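Possible atls1-like light-inducible protein (Prochlorococcus marinus, PDB 2XCZ) is of unknown function but belongs to the macrophage migration inhibitory factor (MIF) family, with three copies of the chain forming the assembly. Local coordinates at residues A[101-104]-A[105-108]; A[78-81]-A[82-86]; A[25-28]-A[29-33]. All coordinates share one frame; numbering follows the deposited sequence.

Interaction 1: residues A[101-104]-A[105-108]; sequences DVPA and RLWG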
loop_
_atom_site.group_PDB
_atom_site.type_symbol
_atom_site.label_atom_id
_atom_site.label_comp_id
_atom_site.label_asym_id
_atom_site.label_seq_id
_atom_site.Cartn_x
_atom_site.Cartn_y
_atom_site.Cartn_z
ATOM N N ASP A 101 8.499 -0.180 11.100
ATOM C CA ASP A 101 9.870 0.269 11.303
ATOM C C ASP A 101 10.710 -0.518 10.293
ATOM O O ASP A 101 10.900 -1.739 10.419
ATOM C CB ASP A 101 10.294 0.005 12.761
ATOM C CG ASP A 101 11.753 0.356 13.036
ATOM O OD1 ASP A 101 12.516 0.661 12.087
ATOM O OD2 ASP A 101 12.144 0.304 14.222
ATOM N N VAL A 102 11.177 0.182 9.260
ATOM C CA VAL A 102 11.819 -0.449 8.105
ATOM C C VAL A 102 13.336 -0.418 8.269
ATOM O O VAL A 102 13.888 0.648 8.556
ATOM C CB VAL A 102 11.472 0.303 6.799
ATOM C CG1 VAL A 102 12.077 -0.424 5.592
ATOM C CG2 VAL A 102 9.960 0.426 6.631
ATOM N N PRO A 103 14.007 -1.580 8.111
ATOM C CA PRO A 103 15.470 -1.530 8.122
ATOM C C PRO A 103 15.973 -0.679 6.972
ATOM O O PRO A 103 15.383 -0.692 5.878
ATOM C CB PRO A 103 15.873 -3.002 7.938
ATOM C CG PRO A 103 14.703 -3.766 8.434
ATOM C CD PRO A 103 13.523 -2.961 7.974
ATOM N N ALA A 104 17.040 0.083 7.219
ATOM C CA ALA A 104 17.577 1.008 6.223
ATOM C C ALA A 104 17.902 0.328 4.885
ATOM O O ALA A 104 17.644 0.890 3.813
ATOM C CB ALA A 104 18.786 1.746 6.781
ATOM N N ARG A 105 18.429 -0.890 4.934
ATOM C CA ARG A 105 18.741 -1.621 3.693
ATOM C C ARG A 105 17.504 -2.045 2.880
ATOM O O ARG A 105 17.630 -2.431 1.706
ATOM C CB ARG A 105 19.633 -2.832 3.975
ATOM C CG ARG A 105 19.021 -3.921 4.830
ATOM C CD ARG A 105 19.941 -5.154 4.855
ATOM N NE ARG A 105 20.093 -5.761 3.523
ATOM C CZ ARG A 105 19.255 -6.658 3.003
ATOM N NH1 ARG A 105 18.197 -7.074 3.691
ATOM N NH2 ARG A 105 19.483 -7.147 1.795
ATOM N N LEU A 106 16.324 -1.935 3.492
ATOM C CA LEU A 106 15.043 -2.204 2.812
ATOM C C LEU A 106 14.323 -0.917 2.387
ATOM O O LEU A 106 13.136 -0.939 2.050
ATOM C CB LEU A 106 14.120 -3.072 3.681
ATOM C CG LEU A 106 14.663 -4.461 4.058
ATOM C CD1 LEU A 106 13.661 -5.255 4.865
ATOM C CD2 LEU A 106 15.091 -5.209 2.803
ATOM N N TRP A 107 15.057 0.196 2.393
ATOM C CA TRP A 107 14.503 1.485 2.040
ATOM C C TRP A 107 15.330 2.078 0.900
ATOM O O TRP A 107 16.443 2.569 1.112
ATOM C CB TRP A 107 14.488 2.427 3.256
ATOM C CG TRP A 107 13.583 3.634 3.066
ATOM C CD1 TRP A 107 13.611 4.539 2.034
ATOM C CD2 TRP A 107 12.501 4.025 3.912
ATOM N NE1 TRP A 107 12.612 5.472 2.196
ATOM C CE2 TRP A 107 11.918 5.182 3.340
ATOM C CE3 TRP A 107 11.955 3.504 5.089
ATOM C CZ2 TRP A 107 10.830 5.844 3.923
ATOM C CZ3 TRP A 107 10.875 4.159 5.677
ATOM C CH2 TRP A 107 10.317 5.318 5.081
ATOM N N GLY A 108 14.764 2.049 -0.301
ATOM C CA GLY A 108 15.450 2.582 -1.473
ATOM C C GLY A 108 15.247 4.066 -1.654
ATOM O O GLY A 108 14.182 4.602 -1.356
#
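The carbonyl O of Pro103 accepts the N-H of Leu106 at 2.9 Å (Leu106 N to Pro103 O). One residue on, Trp107 N bonds Ala104 O at 3.0 Å. Both bonds reach back three residues, which is the 3-10 pattern, and both N-H...O angles are 148°. Side chains pack across the turn. The indole of Trp107 takes its place with CG anti to the backbone N (chi1 -164°). Val102 CB then meets the ring at its edge, near its plane, 3.7 Å from Trp107 CE3. The two side chains cross at about a right angle. Val102 CG2 stays on the ring, 4.0 Å from Trp107 CZ3. Val102 CG1 turns to Leu106 instead, 3.7 Å from Leu106 O and 3.9 Å from Leu106 CB. Leu106 CD1 reaches the ring of Pro103 and lies 3.9 Å from Pro103 CD. This short turn links strand 95-101 to strand 107-109 in the C-terminal part of the MIF fold, at a subunit boundary. Trp107 meets Phe114 of its own chain and Tyr96 of the second subunit edge-to-face. Arg105 bonds that subunit twice, NH2 to its Leu68 O and the backbone O to its Thr73 OG1, and Gly108 pairs antiparallel with one of its strands, which carries the sheet across the interface.

Interaction 2: residues A[78-81]-A[82-86]; sequences ELVC and GHIEQ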
loop_
_atom_site.group_PDB
_atom_site.type_symbol
_atom_site.label_atom_id
_atom_site.label_comp_id
_atom_site.label_asym_id
_atom_site.label_seq_id
_atom_site.Cartn_x
_atom_site.Cartn_y
_atom_site.Cartn_z
ATOM N N GLU A 78 -1.935 9.967 17.459
ATOM C CA GLU A 78 -2.649 11.141 17.947
ATOM C C GLU A 78 -2.525 12.301 16.948
ATOM O O GLU A 78 -3.530 12.923 16.584
ATOM C CB GLU A 78 -2.168 11.531 19.349
ATOM C CG GLU A 78 -2.923 12.703 19.979
ATOM C CD GLU A 78 -2.290 13.177 21.282
ATOM O OE1 GLU A 78 -1.106 12.850 21.546
ATOM O OE2 GLU A 78 -2.982 13.890 22.043
ATOM N N LEU A 79 -1.302 12.564 16.489
ATOM C CA LEU A 79 -1.051 13.602 15.489
ATOM C C LEU A 79 -1.851 13.374 14.210
ATOM O O LEU A 79 -2.570 14.273 13.732
ATOM C CB LEU A 79 0.450 13.687 15.156
ATOM C CG LEU A 79 0.840 14.453 13.878
ATOM C CD1 LEU A 79 0.545 15.959 13.976
ATOM C CD2 LEU A 79 2.311 14.186 13.540
ATOM N N VAL A 80 -1.711 12.171 13.659
ATOM C CA VAL A 80 -2.271 11.840 12.355
ATOM C C VAL A 80 -3.800 11.817 12.386
ATOM O O VAL A 80 -4.453 12.405 11.511
ATOM C CB VAL A 80 -1.692 10.506 11.830
ATOM C CG1 VAL A 80 -2.445 10.006 10.598
ATOM C CG2 VAL A 80 -0.212 10.690 11.512
ATOM N N CYS A 81 -4.373 11.151 13.388
ATOM C CA CYS A 81 -5.836 11.089 13.511
ATOM C C CYS A 81 -6.402 12.486 13.721
ATOM O O CYS A 81 -7.423 12.842 13.127
ATOM C CB CYS A 81 -6.270 10.160 14.639
ATOM S SG CYS A 81 -5.941 8.427 14.288
ATOM N N GLY A 82 -5.714 13.283 14.538
ATOM C CA GLY A 82 -6.144 14.663 14.786
ATOM C C GLY A 82 -6.117 15.531 13.538
ATOM O O GLY A 82 -7.081 16.268 13.250
ATOM N N HIS A 83 -5.024 15.426 12.783
ATOM C CA HIS A 83 -4.845 16.187 11.547
ATOM C C HIS A 83 -5.918 15.802 10.522
ATOM O O HIS A 83 -6.523 16.664 9.874
ATOM C CB HIS A 83 -3.438 15.950 10.981
ATOM C CG HIS A 83 -3.050 16.924 9.913
ATOM N ND1 HIS A 83 -2.651 18.213 10.197
ATOM C CD2 HIS A 83 -3.013 16.803 8.563
ATOM C CE1 HIS A 83 -2.388 18.846 9.066
ATOM N NE2 HIS A 83 -2.591 18.009 8.060
ATOM N N ILE A 84 -6.178 14.499 10.397
ATOM C CA ILE A 84 -7.160 14.015 9.438
ATOM C C ILE A 84 -8.605 14.374 9.836
ATOM O O ILE A 84 -9.412 14.740 8.986
ATOM C CB ILE A 84 -6.977 12.505 9.140
ATOM C CG1 ILE A 84 -5.656 12.297 8.382
ATOM C CG2 ILE A 84 -8.170 11.976 8.348
ATOM C CD1 ILE A 84 -5.173 10.862 8.324
ATOM N N GLU A 85 -8.910 14.271 11.126
ATOM C CA GLU A 85 -10.196 14.681 11.687
ATOM C C GLU A 85 -10.499 16.129 11.338
ATOM O O GLU A 85 -11.573 16.446 10.836
ATOM C CB GLU A 85 -10.163 14.577 13.206
ATOM C CG GLU A 85 -10.736 13.323 13.783
ATOM C CD GLU A 85 -11.324 13.548 15.169
ATOM O OE1 GLU A 85 -12.255 12.817 15.547
ATOM O OE2 GLU A 85 -10.848 14.463 15.883
ATOM N N GLN A 86 -9.526 16.989 11.621
ATOM C CA GLN A 86 -9.638 18.438 11.411
ATOM C C GLN A 86 -9.782 18.811 9.926
ATOM O O GLN A 86 -10.645 19.619 9.559
ATOM C CB GLN A 86 -8.419 19.121 12.047
ATOM C CG GLN A 86 -8.257 20.612 11.800
ATOM C CD GLN A 86 -8.798 21.443 12.941
ATOM O OE1 GLN A 86 -8.037 21.954 13.770
ATOM N NE2 GLN A 86 -10.118 21.576 13.003
#
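Val80 holds CG1 anti to its own N (chi1 169°), while Ile84 turns CG1 back beside its N (chi1 -68°) and extends CD1 away from CA (chi2 165°). These torsions put Val80 CG1 3.7 Å from Ile84 CD1. The two side chains lie side by side and point the same way. The chain of Ile84 also leans on the backbone of the turn before, with Ile84 CG1 3.4 Å from Val80 O. That oxygen takes the N-H of Ile84 at 2.9 Å (Ile84 N to Val80 O). The neighbouring bonds follow the same i to i+4 alpha-helical pattern: His83 N to Leu79 O is 2.9 Å and Gly82 N to Glu78 O is 3.0 Å. Cys81 O accepts Glu85 N at 2.9 Å, with Glu85 CB alongside, 3.2 Å from the same Cys81 O. The segment belongs to helix 72-88, the crossover helix between strands 58-64 and 95-101 in a beta-alpha-beta unit. Val80 and Ile84 face the sheet, where they touch Val60. Cys81 meets Ile95 and Ile97, and packs on Gly111 of the third subunit. His83 and Glu85 send their polar ends to backbone partners, NE2 to Leu19 O and OE1 to Ala92 N. A carbonyl can only accept, so NE2 of His83 probably carries a hydrogen. The amides of residues 82 to 85 are satisfied within the helix, and the Val80 and Ile84 side chains bring only carbon to the sheet, so their contact with it is apolar packing.

Interaction 3: residues A[25-28]-A[29-33]; sequences SKLA and ELLGK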
loop_
_atom_site.group_PDB
_atom_site.type_symbol
_atom_site.label_atom_id
_atom_site.label_comp_id
_atom_site.label_asym_id
_atom_site.label_seq_id
_atom_site.Cartn_x
_atom_site.Cartn_y
_atom_site.Cartn_z
ATOM N N SER A 25 5.660 18.688 7.900
ATOM C CA SER A 25 6.474 19.384 8.912
ATOM C C SER A 25 6.223 18.869 10.337
ATOM O O SER A 25 7.171 18.670 11.096
ATOM C CB SER A 25 6.275 20.894 8.836
ATOM O OG SER A 25 4.906 21.193 8.687
ATOM N N LYS A 26 4.952 18.645 10.675
ATOM C CA LYS A 26 4.578 18.090 11.978
ATOM C C LYS A 26 5.182 16.714 12.214
ATOM O O LYS A 26 5.724 16.441 13.296
ATOM C CB LYS A 26 3.055 18.053 12.137
ATOM C CG LYS A 26 2.467 19.469 12.170
ATOM C CD LYS A 26 1.002 19.506 12.536
ATOM C CE LYS A 26 0.645 20.915 12.995
ATOM N NZ LYS A 26 -0.796 21.035 13.317
ATOM N N LEU A 27 5.101 15.856 11.196
ATOM C CA LEU A 27 5.689 14.525 11.294
ATOM C C LEU A 27 7.216 14.554 11.405
ATOM O O LEU A 27 7.801 13.788 12.175
ATOM C CB LEU A 27 5.203 13.596 10.166
ATOM C CG LEU A 27 5.593 12.116 10.332
ATOM C CD1 LEU A 27 4.892 11.477 11.544
ATOM C CD2 LEU A 27 5.287 11.316 9.066
ATOM N N ALA A 28 7.866 15.440 10.654
ATOM C CA ALA A 28 9.328 15.576 10.770
ATOM C C ALA A 28 9.731 15.907 12.216
ATOM O O ALA A 28 10.637 15.289 12.781
ATOM C CB ALA A 28 9.848 16.634 9.817
ATOM N N GLU A 29 9.039 16.879 12.801
ATOM C CA GLU A 29 9.372 17.341 14.133
ATOM C C GLU A 29 9.146 16.240 15.156
ATOM O O GLU A 29 10.009 15.992 16.002
ATOM C CB GLU A 29 8.569 18.583 14.501
ATOM C CG GLU A 29 9.175 19.318 15.692
ATOM C CD GLU A 29 8.151 19.765 16.715
ATOM O OE1 GLU A 29 6.928 19.574 16.485
ATOM O OE2 GLU A 29 8.581 20.307 17.760
ATOM N N LEU A 30 8.001 15.562 15.071
ATOM C CA LEU A 30 7.687 14.500 16.023
ATOM C C LEU A 30 8.678 13.338 15.960
ATOM O O LEU A 30 9.104 12.815 17.004
ATOM C CB LEU A 30 6.245 13.998 15.844
ATOM C CG LEU A 30 5.774 12.849 16.752
ATOM C CD1 LEU A 30 5.985 13.176 18.243
ATOM C CD2 LEU A 30 4.310 12.495 16.480
ATOM N N LEU A 31 9.042 12.928 14.744
ATOM C CA LEU A 31 9.972 11.810 14.560
ATOM C C LEU A 31 11.447 12.189 14.709
ATOM O O LEU A 31 12.321 11.317 14.714
ATOM C CB LEU A 31 9.734 11.132 13.211
ATOM C CG LEU A 31 8.364 10.474 13.034
ATOM C CD1 LEU A 31 8.331 9.800 11.668
ATOM C CD2 LEU A 31 8.085 9.465 14.142
ATOM N N GLY A 32 11.730 13.484 14.806
ATOM C CA GLY A 32 13.118 13.939 14.884
ATOM C C GLY A 32 13.891 13.690 13.589
ATOM O O GLY A 32 15.096 13.425 13.614
ATOM N N LYS A 33 13.190 13.767 12.460
ATOM C CA LYS A 33 13.795 13.603 11.142
ATOM C C LYS A 33 13.816 14.928 10.389
ATOM O O LYS A 33 12.879 15.723 10.512
ATOM C CB LYS A 33 13.005 12.572 10.327
ATOM C CG LYS A 33 12.990 11.189 10.927
ATOM C CD LYS A 33 13.962 10.264 10.229
ATOM C CE LYS A 33 13.867 8.862 10.792
ATOM N NZ LYS A 33 14.621 7.874 9.953
HETATM O O HOH W 1 5.030 17.644 15.643
#
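Leu31 folds back over the turn before it and meets Leu27 from CB to CD1, first at its carbonyl and then at its side chain. Its CB starts 3.4 Å from Leu27 O, the carbonyl that also accepts the N-H of Leu31. With CG beside its own N (chi1 -64°), the chain runs on over that carbonyl, and Leu31 CG is 3.9 Å from Leu27 CD1. At the tip, Leu31 CD1 touches Leu27 CG at 3.8 Å. The helix ends here in a Schellman motif. Gly32 has positive phi (67°), and Lys33 N reaches back to Ala28 O at 3.0 Å. Inside that loop Gly32 N bonds Glu29 O at 3.3 Å. On another face one water donates to two acceptors, Lys26 O at 2.7 Å and Glu29 OE1 at 2.8 Å, and so ties the carboxylate to the backbone. The salt bridge of Lys26 is with Glu22, one turn earlier. Lys33 NZ bonds Ile65 O and a bound PEG molecule, probably from the crystallisation liquor. In the fold, this is the end of helix 16-31, the crossover helix between strands 3-8 and 39-43. Leu31 packs on Pro2 at the start of the chain, while Leu30 and Leu31 both lie on Val76 of helix 72-88, where Leu30 also meets Glu75.

Overall arrangement
Along the chain the order is interaction 3, interaction 2, interaction 1. Interactions 3 and 2 lie on the crossover helices of the two beta-alpha-beta units, 16-31 and 72-88, whose strands make one mixed four-stranded sheet. Their centres are about 15 Å apart and they touch. Leu79 CD2 packs on Leu30 CD2 at 3.9 Å, so the two helices are joined directly. Interaction 1 begins at the end of strand 95-101, an outermost strand of that sheet within the chain. Its centre lies about 18 Å from that of interaction 3 and about 26 Å from that of interaction 2, without touching either. The helical contacts thus belong to the body of the subunit, while 101-108 reaches out to a neighbour in the trimer.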